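Local atomic coordinates of HAD superfamily hydrolase (Brucella suis biovar 1, PDB entry 6NQ4), a protein that probably acts as a phosphatase of the haloacid dehalogenase superfamily and holds a sodium ion in this crystal. Residues R100-G105 with L225-S230; D110-G115 with P176-N181; R126-Y131 with V136-E141. All blocks are in the same frame, centred on the assembly; numbering follows the deposited sequence. Where two conformers were deposited one is given.

Interaction 1: R100-G105 with L225-S230; sequences RVVTSG and LRAVES
R100 and V102 of strand 100-103 both face A227 of helix 218-232. The apolar part is small: V102 CG2 lies 4.4 Å from A227 CB, and A227 CB is also met by the long side chain of R100. Bent at chi3, that chain brings NH2 of R100 to 3.8 Å from A227 CB. The polar part is indirect. A227 O sits 4.2 Å above one face of the R100 guanidinium, offset toward the rim, and receives no hydrogen bond from it. R100 NH1 instead donates, over 2.6 Å, to a water lying in the guanidinium plane. This water also bonds S230 OG, one turn further along the helix; that leg is less certain, because S230 has a second conformer. Arginine and water lie at the open border of the contact, A227 and V102 at its buried end. Strand and helix run nearly antiparallel, at 162°, with their axes 9.6 Å apart, the arrangement of a helix laid on a Rossmann-like parallel sheet. Strand 100-103 is the sheet's outermost on this side, bonded to strand 70-75; V101, on its other face, packs on helix 81-90.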
# COMPACT_ATOMS: atom_id res chain seq x y z
N ARG A 100 5.96 12.68 -5.39
CA ARG A 100 5.92 11.43 -6.13
C ARG A 100 5.05 10.44 -5.39
O ARG A 100 4.86 10.56 -4.17
CB ARG A 100 7.33 10.86 -6.36
CG ARG A 100 7.59 10.58 -7.83
CD ARG A 100 8.93 9.95 -8.11
NE ARG A 100 9.89 10.91 -8.64
CZ ARG A 100 11.15 10.60 -8.89
NH1 ARG A 100 11.99 11.50 -9.38
NH2 ARG A 100 11.57 9.36 -8.65
N VAL A 101 4.50 9.48 -6.15
CA VAL A 101 3.74 8.35 -5.60
C VAL A 101 4.53 7.08 -5.85
O VAL A 101 5.03 6.86 -6.97
CB VAL A 101 2.35 8.25 -6.26
CG1 VAL A 101 1.60 7.03 -5.74
CG2 VAL A 101 1.54 9.52 -5.98
N VAL A 102 4.68 6.25 -4.81
CA VAL A 102 5.27 4.92 -4.92
C VAL A 102 4.25 3.92 -4.41
O VAL A 102 3.75 4.06 -3.29
CB VAL A 102 6.58 4.82 -4.11
CG1 VAL A 102 7.07 3.39 -4.08
CG2 VAL A 102 7.64 5.76 -4.71
N THR A 103 3.93 2.92 -5.22
CA THR A 103 2.89 1.97 -4.87
C THR A 103 3.47 0.57 -4.70
O THR A 103 4.53 0.22 -5.24
CB THR A 103 1.76 1.92 -5.90
OG1 THR A 103 2.20 1.19 -7.06
CG2 THR A 103 1.29 3.30 -6.30
N SER A 104 2.71 -0.27 -3.98
CA SER A 104 3.05 -1.68 -3.92
C SER A 104 3.06 -2.31 -5.31
O SER A 104 3.94 -3.10 -5.63
CB SER A 104 2.07 -2.39 -2.97
OG SER A 104 2.33 -3.78 -2.91
N GLY A 105 2.10 -1.92 -6.17
CA GLY A 105 2.12 -2.38 -7.55
C GLY A 105 3.44 -2.09 -8.24
O GLY A 105 3.98 -2.95 -8.96
N LEU A 225 12.78 5.59 -0.81
CA LEU A 225 14.06 6.24 -0.52
C LEU A 225 14.79 6.62 -1.81
O LEU A 225 15.34 7.72 -1.90
CB LEU A 225 14.92 5.34 0.37
CG LEU A 225 16.28 5.88 0.82
CD1 LEU A 225 16.07 7.19 1.56
CD2 LEU A 225 17.00 4.86 1.70
N ARG A 226 14.79 5.74 -2.82
CA ARG A 226 15.42 6.12 -4.08
C ARG A 226 14.74 7.35 -4.68
O ARG A 226 15.40 8.22 -5.24
CB ARG A 226 15.39 4.97 -5.09
CG ARG A 226 16.37 3.86 -4.79
CD ARG A 226 16.43 2.88 -5.95
NE ARG A 226 15.18 2.17 -6.18
CZ ARG A 226 14.82 1.06 -5.53
NH1 ARG A 226 15.60 0.55 -4.59
NH2 ARG A 226 13.68 0.46 -5.83
N ALA A 227 13.42 7.44 -4.53
CA ALA A 227 12.69 8.59 -5.06
C ALA A 227 13.09 9.88 -4.36
O ALA A 227 13.36 10.89 -5.02
CB ALA A 227 11.18 8.33 -4.97
N VAL A 228 13.16 9.88 -3.02
CA VAL A 228 13.58 11.07 -2.28
C VAL A 228 15.00 11.47 -2.64
O VAL A 228 15.32 12.65 -2.80
CB VAL A 228 13.48 10.84 -0.76
CG1 VAL A 228 14.02 12.06 -0.01
CG2 VAL A 228 12.08 10.55 -0.34
N GLU A 229 15.89 10.48 -2.72
CA GLU A 229 17.30 10.80 -2.95
C GLU A 229 17.49 11.38 -4.34
O GLU A 229 18.30 12.30 -4.53
CB GLU A 229 18.17 9.57 -2.70
CG GLU A 229 18.17 9.21 -1.21
CD GLU A 229 19.13 8.11 -0.85
OE1 GLU A 229 19.38 7.22 -1.69
OE2 GLU A 229 19.62 8.14 0.30
N SER A 230 16.72 10.90 -5.31
CA SER A 230 16.79 11.49 -6.63
C SER A 230 16.23 12.91 -6.63
O SER A 230 16.83 13.81 -7.22
CB SER A 230 16.08 10.61 -7.65
OG SER A 230 16.23 11.17 -8.95
O HOH W 1 14.33 11.02 -10.49

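Interaction 2: D110-G115 with P176-N181; sequences DLIAEG and PFICAN. With EDO (1,2-ethanediol), chain C.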
# COMPACT_ATOMS: atom_id res chain seq x y z
N ASP A 110 8.75 -5.92 -9.99
CA ASP A 110 10.04 -6.59 -9.95
C ASP A 110 9.90 -8.08 -9.61
O ASP A 110 10.59 -8.93 -10.19
CB ASP A 110 10.99 -5.85 -9.00
CG ASP A 110 11.21 -4.40 -9.41
OD1 ASP A 110 11.30 -4.12 -10.62
OD2 ASP A 110 11.28 -3.53 -8.51
N LEU A 111 9.01 -8.42 -8.68
CA LEU A 111 8.72 -9.83 -8.41
C LEU A 111 8.11 -10.50 -9.63
O LEU A 111 8.47 -11.64 -9.96
CB LEU A 111 7.76 -9.97 -7.22
CG LEU A 111 8.30 -9.56 -5.85
CD1 LEU A 111 7.17 -9.61 -4.82
CD2 LEU A 111 9.47 -10.46 -5.45
N ILE A 112 7.18 -9.82 -10.31
CA ILE A 112 6.51 -10.44 -11.45
C ILE A 112 7.52 -10.79 -12.53
O ILE A 112 7.49 -11.88 -13.12
CB ILE A 112 5.39 -9.53 -11.98
CG1 ILE A 112 4.29 -9.36 -10.92
CG2 ILE A 112 4.78 -10.12 -13.24
CD1 ILE A 112 3.28 -8.28 -11.26
N ALA A 113 8.46 -9.88 -12.79
CA ALA A 113 9.47 -10.10 -13.82
C ALA A 113 10.42 -11.23 -13.47
O ALA A 113 10.97 -11.88 -14.37
CB ALA A 113 10.25 -8.80 -14.04
N GLU A 114 10.66 -11.46 -12.17
CA GLU A 114 11.56 -12.50 -11.68
C GLU A 114 10.94 -13.88 -11.70
O GLU A 114 11.66 -14.88 -11.79
CB GLU A 114 11.84 -12.24 -10.20
CG GLU A 114 13.06 -11.46 -9.87
CD GLU A 114 13.33 -11.53 -8.38
OE1 GLU A 114 12.63 -10.83 -7.61
OE2 GLU A 114 14.21 -12.33 -7.97
N GLY A 115 9.62 -13.97 -11.56
CA GLY A 115 8.97 -15.26 -11.42
C GLY A 115 8.62 -15.89 -12.74
O GLY A 115 9.08 -15.46 -13.81
N PRO A 176 3.85 -20.52 -6.86
CA PRO A 176 4.19 -19.33 -6.08
C PRO A 176 3.12 -18.27 -6.29
O PRO A 176 2.54 -18.15 -7.37
CB PRO A 176 5.53 -18.89 -6.67
CG PRO A 176 5.51 -19.41 -8.07
CD PRO A 176 4.71 -20.68 -8.05
N PHE A 177 2.86 -17.50 -5.24
CA PHE A 177 1.74 -16.56 -5.18
C PHE A 177 2.30 -15.17 -4.89
O PHE A 177 2.68 -14.89 -3.75
CB PHE A 177 0.80 -17.02 -4.07
CG PHE A 177 -0.53 -16.29 -3.96
CD1 PHE A 177 -0.63 -15.03 -3.37
CD2 PHE A 177 -1.70 -16.93 -4.35
CE1 PHE A 177 -1.87 -14.40 -3.22
CE2 PHE A 177 -2.94 -16.31 -4.20
CZ PHE A 177 -3.02 -15.04 -3.64
N ILE A 178 2.37 -14.31 -5.90
CA ILE A 178 2.80 -12.92 -5.70
C ILE A 178 1.59 -12.10 -5.26
O ILE A 178 0.55 -12.11 -5.94
CB ILE A 178 3.41 -12.34 -6.98
CG1 ILE A 178 4.71 -13.04 -7.32
CG2 ILE A 178 3.65 -10.86 -6.85
CD1 ILE A 178 5.23 -12.71 -8.71
N CYS A 179 1.70 -11.43 -4.12
CA CYS A 179 0.63 -10.58 -3.60
C CYS A 179 1.01 -9.13 -3.87
O CYS A 179 2.00 -8.63 -3.32
CB CYS A 179 0.47 -10.79 -2.09
SG CYS A 179 -0.73 -9.65 -1.33
N ALA A 180 0.20 -8.45 -4.69
CA ALA A 180 0.50 -7.06 -5.07
C ALA A 180 -0.03 -6.02 -4.09
O ALA A 180 0.26 -4.83 -4.26
CB ALA A 180 -0.03 -6.75 -6.48
N ASN A 181 -0.79 -6.43 -3.06
CA ASN A 181 -1.32 -5.50 -2.07
C ASN A 181 -1.42 -6.23 -0.74
O ASN A 181 -2.37 -7.00 -0.52
CB ASN A 181 -2.68 -4.96 -2.50
CG ASN A 181 -3.32 -4.10 -1.44
OD1 ASN A 181 -2.70 -3.80 -0.40
ND2 ASN A 181 -4.57 -3.69 -1.68
C1 EDO C . -5.86 0.41 -2.04
O1 EDO C . -6.38 -0.56 -2.97
C2 EDO C . -4.90 -0.28 -1.08
O2 EDO C . -5.58 -1.27 -0.27
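I178 fills the contact with helix 104-114, touching L111 and I112 with its terminal methyl. Strand 177-179 is approached through P176, which rests on L211. F177 turns to the other face of the sheet, where its ring stacks on Y203 of helix 196-205. I178 is the residue of the strand that faces helix 104-114, which follows the end strand of the six-stranded sheet and here lies against the five-stranded parallel one, consistent with the cap domain of this superfamily. CG1 lies anti to the carbonyl carbon (chi1 -67°) and chi2 extends the branch, so that CD1 reaches the helix backbone itself. I178 CD1 stands 3.6 Å from L111 O and 3.8 Å from I112 CA. Two side-chain contacts flank these: L111 CB at 4.0 Å from I178 CD1, and I112 CG1, its branch running aslant, at 4.1 Å from the same methyl. C179 turns back toward A196 and A200, and its SG accepts a weak hydrogen bond from N181 N. A180, just past the strand, accepts a hydrogen bond from S104 OG through its carbonyl oxygen. N181 ends the segment: OD1 takes the backbone NH of D183, while ND2 donates to O2 of an ethanediol, 3.0 Å away at 152°, a molecule probably from the crystallisation liquor that D183 also binds. L111 O, although touched by I178 CD1, is already engaged by weak bonds from E114 N and G115 N at the end of its own helix. Between helix and strand the contact is purely nonpolar, a methyl resting on backbone and aliphatic side chain.

Interaction 3: R126-Y131 with V136-E141; sequences RELAIY and VELVEE. With EDO (1,2-ethanediol), chain E.
Y131 and V136 bring the two backbones nearest, CA to CA 7.4 Å, where a 3-10 run covering 126-131 gives way through a short loop to strand 137-138. The ring of Y131 is the centre of the contact. L138 reaches over one of its faces in a CH-pi contact, with CD2 3.8 Å from the ring centroid and only 9° off the normal. On the opposite face lies CG2 of the preceding residue, I130, 3.6 Å above the plane and over the centre, so the ring is clamped between two methyl groups. The chi1 of Y131, -53°, sets CG anti to the carbonyl carbon and turns the ring toward the strand. The two methyls of L138 divide the work: while CD2 covers the ring, CD1 lies 3.9 Å from Y131 CD2 and reaches on to L128 CD2 at 3.6 Å. V136 meets the tyrosine nearer its root, at about a right angle, with CG2 4.1 Å from Y131 CD1; chi1 of -58° places that methyl between the backbone N and the carbonyl carbon. Apolar contact accounts for everything between the segments, and the phenol satisfies its polar end elsewhere, OH being hydrogen-bonded to ND1 of H121. At the far end of the 3-10 run, E127 OE2 accepts a 2.8 Å hydrogen bond from O1 of an ethanediol, probably from the crystallisation liquor, while OE1 is held by T150 OG1 and C124 N. The tyrosine clamp packs the 3-10 run against strand 137-138, an edge of the five-stranded sheet, consistent with the cap domain; V136 and L138 rest on I119 of neighbouring strand 118-122. I112 of helix 104-114 packs against I130, Y131 and V136, joining the 3-10 run and the strand to the helix.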
# COMPACT_ATOMS: atom_id res chain seq x y z
N ARG A 126 -9.12 -3.78 -14.32
CA ARG A 126 -8.29 -2.58 -14.27
C ARG A 126 -6.90 -2.91 -13.74
O ARG A 126 -5.90 -2.32 -14.17
CB ARG A 126 -8.97 -1.51 -13.41
CG ARG A 126 -8.13 -0.29 -13.11
CD ARG A 126 -7.62 0.38 -14.39
NE ARG A 126 -6.88 1.58 -14.04
CZ ARG A 126 -5.94 2.15 -14.79
NH1 ARG A 126 -5.59 1.61 -15.97
NH2 ARG A 126 -5.35 3.24 -14.34
N GLU A 127 -6.83 -3.85 -12.80
CA GLU A 127 -5.56 -4.22 -12.19
C GLU A 127 -4.61 -4.94 -13.14
O GLU A 127 -3.45 -5.14 -12.77
CB GLU A 127 -5.83 -5.03 -10.91
CG GLU A 127 -6.22 -4.13 -9.71
CD GLU A 127 -6.95 -4.87 -8.58
OE1 GLU A 127 -7.19 -6.10 -8.67
OE2 GLU A 127 -7.29 -4.19 -7.59
N LEU A 128 -5.06 -5.30 -14.35
CA LEU A 128 -4.13 -5.81 -15.36
C LEU A 128 -3.06 -4.78 -15.77
O LEU A 128 -2.07 -5.15 -16.40
CB LEU A 128 -4.90 -6.24 -16.62
CG LEU A 128 -5.89 -7.39 -16.45
CD1 LEU A 128 -6.66 -7.58 -17.76
CD2 LEU A 128 -5.15 -8.65 -16.05
N ALA A 129 -3.25 -3.51 -15.42
CA ALA A 129 -2.23 -2.49 -15.69
C ALA A 129 -0.86 -2.84 -15.11
O ALA A 129 0.16 -2.38 -15.64
CB ALA A 129 -2.73 -1.14 -15.18
N ILE A 130 -0.81 -3.65 -14.04
CA ILE A 130 0.45 -4.01 -13.42
C ILE A 130 1.38 -4.77 -14.37
O ILE A 130 2.60 -4.77 -14.17
CB ILE A 130 0.19 -4.82 -12.11
CG1 ILE A 130 1.43 -4.84 -11.20
CG2 ILE A 130 -0.32 -6.23 -12.45
CD1 ILE A 130 1.16 -5.44 -9.82
N TYR A 131 0.83 -5.43 -15.40
CA TYR A 131 1.65 -6.23 -16.31
C TYR A 131 2.18 -5.46 -17.50
O TYR A 131 2.95 -6.03 -18.29
CB TYR A 131 0.86 -7.44 -16.84
CG TYR A 131 0.24 -8.26 -15.74
CD1 TYR A 131 1.04 -9.03 -14.89
CD2 TYR A 131 -1.13 -8.26 -15.54
CE1 TYR A 131 0.47 -9.76 -13.86
CE2 TYR A 131 -1.71 -8.99 -14.50
CZ TYR A 131 -0.90 -9.75 -13.68
OH TYR A 131 -1.46 -10.47 -12.64
N VAL A 136 5.51 -11.22 -19.89
CA VAL A 136 4.70 -12.25 -19.26
C VAL A 136 3.52 -12.61 -20.15
O VAL A 136 3.17 -11.89 -21.08
CB VAL A 136 4.20 -11.82 -17.86
CG1 VAL A 136 5.38 -11.50 -16.96
CG2 VAL A 136 3.26 -10.63 -17.97
N GLU A 137 2.91 -13.76 -19.84
CA GLU A 137 1.75 -14.24 -20.58
C GLU A 137 0.67 -14.61 -19.57
O GLU A 137 0.89 -15.48 -18.73
CB GLU A 137 2.11 -15.47 -21.41
CG GLU A 137 0.99 -15.91 -22.34
CD GLU A 137 1.37 -17.12 -23.16
OE1 GLU A 137 2.58 -17.43 -23.24
OE2 GLU A 137 0.46 -17.76 -23.72
N LEU A 138 -0.48 -13.96 -19.67
CA LEU A 138 -1.59 -14.30 -18.79
C LEU A 138 -2.33 -15.51 -19.35
O LEU A 138 -2.72 -15.52 -20.53
CB LEU A 138 -2.54 -13.12 -18.61
CG LEU A 138 -1.89 -11.87 -18.03
CD1 LEU A 138 -2.95 -10.81 -17.83
CD2 LEU A 138 -1.16 -12.14 -16.74
N VAL A 139 -2.49 -16.55 -18.53
CA VAL A 139 -2.99 -17.83 -19.00
C VAL A 139 -4.12 -18.30 -18.09
O VAL A 139 -4.39 -17.73 -17.03
CB VAL A 139 -1.88 -18.88 -19.13
CG1 VAL A 139 -0.79 -18.40 -20.09
CG2 VAL A 139 -1.27 -19.21 -17.76
N GLU A 140 -4.80 -19.35 -18.54
CA GLU A 140 -5.81 -20.00 -17.73
C GLU A 140 -5.17 -20.66 -16.52
O GLU A 140 -3.98 -20.97 -16.51
CB GLU A 140 -6.50 -21.10 -18.53
CG GLU A 140 -7.11 -20.64 -19.82
CD GLU A 140 -8.54 -20.20 -19.64
OE1 GLU A 140 -8.96 -19.98 -18.48
OE2 GLU A 140 -9.25 -20.07 -20.66
N GLU A 141 -6.00 -20.91 -15.51
CA GLU A 141 -5.53 -21.56 -14.29
C GLU A 141 -4.75 -22.85 -14.58
O GLU A 141 -3.65 -23.05 -14.04
CB GLU A 141 -6.73 -21.88 -13.40
CG GLU A 141 -6.34 -22.44 -12.05
CD GLU A 141 -7.50 -23.05 -11.29
OE1 GLU A 141 -8.66 -22.66 -11.53
OE2 GLU A 141 -7.24 -23.94 -10.45
C1 EDO E . -8.62 -3.16 -4.71
O1 EDO E . -8.13 -4.48 -4.97
C2 EDO E . -8.81 -2.98 -3.22
O2 EDO E . -7.53 -2.97 -2.59

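The chain leaves the six-stranded parallel sheet, the Rossmann-like core, at interaction 1, passes through the five-stranded sheet, consistent with the cap domain of this superfamily, at interactions 2 and 3, and returns with helix 218-232. Interaction 1 spans the longest separation; its first segment starts helix 104-114, whose end serves interaction 2, about 19 Å away between centres. Residues 126-141 of interaction 3 fall between the two segments of interaction 2, which in turn fall between those of interaction 1. Interactions 2 and 3 lie about 11 Å apart between centres, reach the same sheet and meet through I112 and I130. Helix 104-114 thus leads from one sheet to the other, and interactions 1 and 2 also touch where it begins.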